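Local coordinates for Fe-regulated protein B (PDB 4AIP) that belongs to the TonB-dependent receptors and serves as an iron transporter in the outer membrane of Neisseria meningitidis, at residues B[103-115]-B[129-141]. Numbering follows the deposited sequence.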
loop_
_atom_site.group_PDB
_atom_site.type_symbol
_atom_site.label_atom_id
_atom_site.label_comp_id
_atom_site.label_asym_id
_atom_site.label_seq_id
_atom_site.Cartn_x
_atom_site.Cartn_y
_atom_site.Cartn_z
ATOM N N THR B 103 -1.803 1.972 -20.770
ATOM C CA THR B 103 -1.058 1.512 -21.958
ATOM C C THR B 103 -1.896 0.661 -22.957
ATOM O O THR B 103 -1.347 -0.009 -23.807
ATOM C CB THR B 103 0.210 0.801 -21.588
ATOM O OG1 THR B 103 -0.092 -0.192 -20.587
ATOM C CG2 THR B 103 1.256 1.774 -21.082
ATOM N N SER B 104 -3.216 0.737 -22.874
ATOM C CA SER B 104 -4.048 0.297 -23.993
ATOM C C SER B 104 -3.926 1.302 -25.133
ATOM O O SER B 104 -4.190 0.992 -26.276
ATOM C CB SER B 104 -5.510 0.283 -23.590
ATOM O OG SER B 104 -5.791 -0.744 -22.707
ATOM N N GLN B 105 -3.560 2.519 -24.755
ATOM C CA GLN B 105 -3.597 3.627 -25.637
ATOM C C GLN B 105 -2.380 3.728 -26.581
ATOM O O GLN B 105 -1.231 3.556 -26.175
ATOM C CB GLN B 105 -3.714 4.882 -24.815
ATOM C CG GLN B 105 -5.093 5.080 -24.209
ATOM C CD GLN B 105 -5.090 6.316 -23.293
ATOM O OE1 GLN B 105 -4.411 7.298 -23.598
ATOM N NE2 GLN B 105 -5.861 6.286 -22.199
ATOM N N PHE B 106 -2.653 3.996 -27.849
ATOM C CA PHE B 106 -1.608 4.418 -28.782
ATOM C C PHE B 106 -1.730 5.928 -29.061
ATOM O O PHE B 106 -2.861 6.475 -29.044
ATOM C CB PHE B 106 -1.769 3.662 -30.075
ATOM C CG PHE B 106 -1.665 2.200 -29.909
ATOM C CD1 PHE B 106 -0.414 1.605 -29.924
ATOM C CD2 PHE B 106 -2.818 1.407 -29.751
ATOM C CE1 PHE B 106 -0.272 0.228 -29.745
ATOM C CE2 PHE B 106 -2.697 0.033 -29.608
ATOM C CZ PHE B 106 -1.403 -0.561 -29.576
ATOM N N LEU B 107 -0.622 6.592 -29.311
ATOM C CA LEU B 107 -0.704 7.969 -29.700
ATOM C C LEU B 107 -0.173 8.101 -31.156
ATOM O O LEU B 107 0.731 7.344 -31.609
ATOM C CB LEU B 107 0.128 8.807 -28.724
ATOM C CG LEU B 107 0.208 10.321 -29.016
ATOM C CD1 LEU B 107 0.381 11.133 -27.754
ATOM C CD2 LEU B 107 1.293 10.758 -30.107
ATOM N N THR B 108 -0.766 9.019 -31.903
ATOM C CA THR B 108 -0.277 9.361 -33.239
ATOM C C THR B 108 -0.206 10.853 -33.308
ATOM O O THR B 108 -1.040 11.541 -32.722
ATOM C CB THR B 108 -1.158 8.857 -34.373
ATOM O OG1 THR B 108 -2.448 9.433 -34.205
ATOM C CG2 THR B 108 -1.256 7.380 -34.304
ATOM N N LEU B 109 0.825 11.324 -34.018
ATOM C CA LEU B 109 1.004 12.729 -34.365
ATOM C C LEU B 109 1.186 12.768 -35.908
ATOM O O LEU B 109 2.035 12.038 -36.502
ATOM C CB LEU B 109 2.208 13.308 -33.631
ATOM C CG LEU B 109 2.465 14.806 -33.860
ATOM C CD1 LEU B 109 1.296 15.672 -33.467
ATOM C CD2 LEU B 109 3.706 15.281 -33.063
ATOM N N ARG B 110 0.349 13.588 -36.557
ATOM C CA ARG B 110 0.201 13.658 -38.044
ATOM C C ARG B 110 0.170 12.247 -38.512
ATOM O O ARG B 110 0.937 11.879 -39.407
ATOM C CB ARG B 110 1.384 14.380 -38.683
ATOM C CG ARG B 110 1.602 15.798 -38.257
ATOM C CD ARG B 110 2.775 16.427 -38.985
ATOM N NE ARG B 110 2.762 17.904 -38.866
ATOM C CZ ARG B 110 3.825 18.679 -39.084
ATOM N NH1 ARG B 110 5.007 18.135 -39.467
ATOM N NH2 ARG B 110 3.712 19.986 -38.926
ATOM N N GLY B 111 -0.577 11.397 -37.829
ATOM C CA GLY B 111 -0.741 10.013 -38.316
ATOM C C GLY B 111 0.394 9.034 -37.993
ATOM O O GLY B 111 0.288 7.806 -38.273
ATOM N N MET B 112 1.471 9.557 -37.414
ATOM C CA MET B 112 2.631 8.757 -37.098
ATOM C C MET B 112 2.622 8.282 -35.639
ATOM O O MET B 112 2.422 9.117 -34.704
ATOM C CB MET B 112 3.891 9.561 -37.345
ATOM C CG MET B 112 4.278 9.919 -38.802
ATOM S SD MET B 112 4.348 8.515 -39.937
ATOM C CE MET B 112 5.642 7.532 -39.158
ATOM N N GLY B 113 2.836 6.966 -35.439
ATOM C CA GLY B 113 2.886 6.341 -34.097
ATOM C C GLY B 113 4.115 6.511 -33.186
ATOM O O GLY B 113 5.118 7.144 -33.562
ATOM N N GLN B 114 4.050 5.921 -31.980
ATOM C CA GLN B 114 5.140 6.069 -30.984
ATOM C C GLN B 114 6.441 5.288 -31.325
ATOM O O GLN B 114 7.429 5.330 -30.601
ATOM C CB GLN B 114 4.656 5.729 -29.566
ATOM C CG GLN B 114 3.464 6.537 -29.070
ATOM C CD GLN B 114 3.039 6.080 -27.701
ATOM O OE1 GLN B 114 3.694 6.421 -26.712
ATOM N NE2 GLN B 114 1.967 5.273 -27.625
ATOM N N ASN B 115 6.437 4.602 -32.451
ATOM C CA ASN B 115 7.658 4.126 -33.051
ATOM C C ASN B 115 8.528 5.328 -33.504
ATOM O O ASN B 115 9.744 5.225 -33.559
ATOM C CB ASN B 115 7.290 3.208 -34.217
ATOM C CG ASN B 115 8.511 2.713 -35.001
ATOM O OD1 ASN B 115 9.200 1.755 -34.607
ATOM N ND2 ASN B 115 8.740 3.327 -36.130
ATOM N N GLN B 129 10.161 -0.522 -26.291
ATOM C CA GLN B 129 8.823 -0.880 -25.848
ATOM C C GLN B 129 8.806 -2.197 -25.094
ATOM O O GLN B 129 9.781 -2.961 -25.113
ATOM C CB GLN B 129 7.860 -0.904 -27.041
ATOM C CG GLN B 129 8.153 -2.042 -28.000
ATOM C CD GLN B 129 7.240 -2.015 -29.232
ATOM O OE1 GLN B 129 6.107 -1.543 -29.179
ATOM N NE2 GLN B 129 7.726 -2.541 -30.325
ATOM N N ILE B 130 7.696 -2.461 -24.427
ATOM C CA ILE B 130 7.553 -3.647 -23.623
ATOM C C ILE B 130 6.999 -4.739 -24.480
ATOM O O ILE B 130 7.540 -5.835 -24.509
ATOM C CB ILE B 130 6.580 -3.390 -22.464
ATOM C CG1 ILE B 130 7.209 -2.388 -21.513
ATOM C CG2 ILE B 130 6.139 -4.727 -21.793
ATOM C CD1 ILE B 130 6.278 -1.882 -20.544
ATOM N N LEU B 131 5.901 -4.425 -25.171
ATOM C CA LEU B 131 5.166 -5.358 -26.029
ATOM C C LEU B 131 4.356 -4.561 -27.004
ATOM O O LEU B 131 3.786 -3.531 -26.672
ATOM C CB LEU B 131 4.233 -6.236 -25.216
ATOM C CG LEU B 131 3.649 -7.413 -26.013
ATOM C CD1 LEU B 131 4.756 -8.436 -26.389
ATOM C CD2 LEU B 131 2.498 -8.095 -25.260
ATOM N N TYR B 132 4.271 -5.048 -28.229
ATOM C CA TYR B 132 3.638 -4.260 -29.280
ATOM C C TYR B 132 2.091 -4.301 -29.198
ATOM O O TYR B 132 1.417 -3.591 -29.909
ATOM C CB TYR B 132 4.154 -4.736 -30.625
ATOM C CG TYR B 132 3.518 -6.013 -31.054
ATOM C CD1 TYR B 132 4.047 -7.275 -30.640
ATOM C CD2 TYR B 132 2.347 -5.992 -31.851
ATOM C CE1 TYR B 132 3.440 -8.474 -31.041
ATOM C CE2 TYR B 132 1.749 -7.165 -32.246
ATOM C CZ TYR B 132 2.294 -8.397 -31.848
ATOM O OH TYR B 132 1.674 -9.556 -32.258
ATOM N N HIS B 133 1.537 -5.136 -28.325
ATOM C CA HIS B 133 0.098 -5.215 -28.144
ATOM C C HIS B 133 -0.378 -4.178 -27.139
ATOM O O HIS B 133 -1.521 -4.188 -26.708
ATOM C CB HIS B 133 -0.280 -6.598 -27.680
ATOM C CG HIS B 133 -0.468 -7.585 -28.786
ATOM N ND1 HIS B 133 -1.353 -7.386 -29.822
ATOM C CD2 HIS B 133 0.070 -8.812 -28.987
ATOM C CE1 HIS B 133 -1.337 -8.432 -30.624
ATOM N NE2 HIS B 133 -0.489 -9.316 -30.134
ATOM N N GLN B 134 0.515 -3.288 -26.751
ATOM C CA GLN B 134 0.142 -2.146 -25.941
ATOM C C GLN B 134 0.968 -0.977 -26.444
ATOM O O GLN B 134 1.967 -1.171 -27.112
ATOM C CB GLN B 134 0.436 -2.430 -24.455
ATOM C CG GLN B 134 1.889 -2.871 -24.167
ATOM C CD GLN B 134 2.048 -3.216 -22.759
ATOM O OE1 GLN B 134 1.715 -4.334 -22.364
ATOM N NE2 GLN B 134 2.520 -2.241 -21.938
ATOM N N GLY B 135 0.557 0.232 -26.107
ATOM C CA GLY B 135 1.324 1.392 -26.498
ATOM C C GLY B 135 2.395 1.715 -25.490
ATOM O O GLY B 135 2.489 1.135 -24.428
ATOM N N ARG B 136 3.221 2.658 -25.849
ATOM C CA ARG B 136 4.207 3.127 -24.960
ATOM C C ARG B 136 3.550 4.098 -23.968
ATOM O O ARG B 136 2.543 4.720 -24.248
ATOM C CB ARG B 136 5.367 3.766 -25.741
ATOM C CG ARG B 136 6.228 2.791 -26.543
ATOM C CD ARG B 136 6.989 3.536 -27.617
ATOM N NE ARG B 136 8.079 2.761 -28.234
ATOM C CZ ARG B 136 7.955 1.914 -29.273
ATOM N NH1 ARG B 136 6.767 1.693 -29.848
ATOM N NH2 ARG B 136 9.021 1.269 -29.721
ATOM N N PHE B 137 4.195 4.192 -22.806
ATOM C CA PHE B 137 3.697 4.768 -21.591
ATOM C C PHE B 137 3.502 6.243 -21.757
ATOM O O PHE B 137 4.393 6.973 -22.254
ATOM C CB PHE B 137 4.748 4.531 -20.511
ATOM C CG PHE B 137 4.217 4.640 -19.144
ATOM C CD1 PHE B 137 4.045 5.878 -18.551
ATOM C CD2 PHE B 137 3.852 3.508 -18.450
ATOM C CE1 PHE B 137 3.488 5.975 -17.300
ATOM C CE2 PHE B 137 3.314 3.592 -17.162
ATOM C CZ PHE B 137 3.148 4.814 -16.597
ATOM N N ILE B 138 2.331 6.691 -21.347
ATOM C CA ILE B 138 2.031 8.102 -21.427
ATOM C C ILE B 138 1.938 8.642 -20.032
ATOM O O ILE B 138 1.203 8.124 -19.188
ATOM C CB ILE B 138 0.770 8.376 -22.247
ATOM C CG1 ILE B 138 0.936 7.702 -23.610
ATOM C CG2 ILE B 138 0.516 9.943 -22.363
ATOM C CD1 ILE B 138 -0.355 7.617 -24.480
ATOM N N VAL B 139 2.718 9.697 -19.823
ATOM C CA VAL B 139 2.925 10.283 -18.529
ATOM C C VAL B 139 1.559 10.787 -18.030
ATOM O O VAL B 139 0.705 11.089 -18.798
ATOM C CB VAL B 139 3.936 11.422 -18.672
ATOM C CG1 VAL B 139 3.343 12.480 -19.589
ATOM C CG2 VAL B 139 4.327 11.985 -17.304
ATOM N N ASP B 140 1.443 10.876 -16.720
ATOM C CA ASP B 140 0.307 11.354 -15.985
ATOM C C ASP B 140 0.415 12.885 -15.912
ATOM O O ASP B 140 1.412 13.397 -15.421
ATOM C CB ASP B 140 0.483 10.774 -14.587
ATOM C CG ASP B 140 -0.700 11.003 -13.662
ATOM O OD1 ASP B 140 -1.379 12.091 -13.658
ATOM O OD2 ASP B 140 -0.948 10.041 -12.874
ATOM N N PRO B 141 -0.628 13.614 -16.319
ATOM C CA PRO B 141 -0.532 15.079 -16.383
ATOM C C PRO B 141 -0.517 15.685 -14.999
ATOM O O PRO B 141 -0.217 16.894 -14.819
ATOM C CB PRO B 141 -1.826 15.495 -17.115
ATOM C CG PRO B 141 -2.776 14.322 -16.924
ATOM C CD PRO B 141 -1.869 13.095 -16.914
#
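Inside the barrel of this TonB-dependent transporter, the plug domain packs an irregular loop, 129-141, against the stretch 103-115, which carries a small β-hairpin; the CA atoms come nearest each other at F106 and G135. G135 N donates a hydrogen bond to T103 O at 3.0 Å, with the donor tilted 32° from the carbonyl plane. Next to it, G135 CA makes a CH···O contact of 3.4 Å with Q105 O, the angle at the hydrogen being 154°. F106 CE1 comes within 3.7 Å of Q134 C, at the Q134-G135 peptide, while Y132 O approaches the ring edge near its plane. T103 CG2 packs 3.9 Å from F137 CA; T103 OG1 is hydrogen-bonded to E283.

Farther along, the side chains of Q114 and R136 run antiparallel past one another, with Q114 CB 3.7 Å from R136 CD. R136 is extended from CG to NE, which brings its guanidinium alongside the backbone of Q114 and N115, with Q114 O 3.3 Å above one face, toward its rim. Q129 CB covers the centre of the opposite face, so the flat group is sandwiched, and its main polar partner lies outside both segments, at D127. I138 CD1 reaches L107 CB at 4.4 Å, a looser apolar contact.

Around this buried junction, I138 also touches M85 of helix 85-88 and I119 of strand 118-121, while L107 packs on strand 95-97, which pairs antiparallel with strand 107-109.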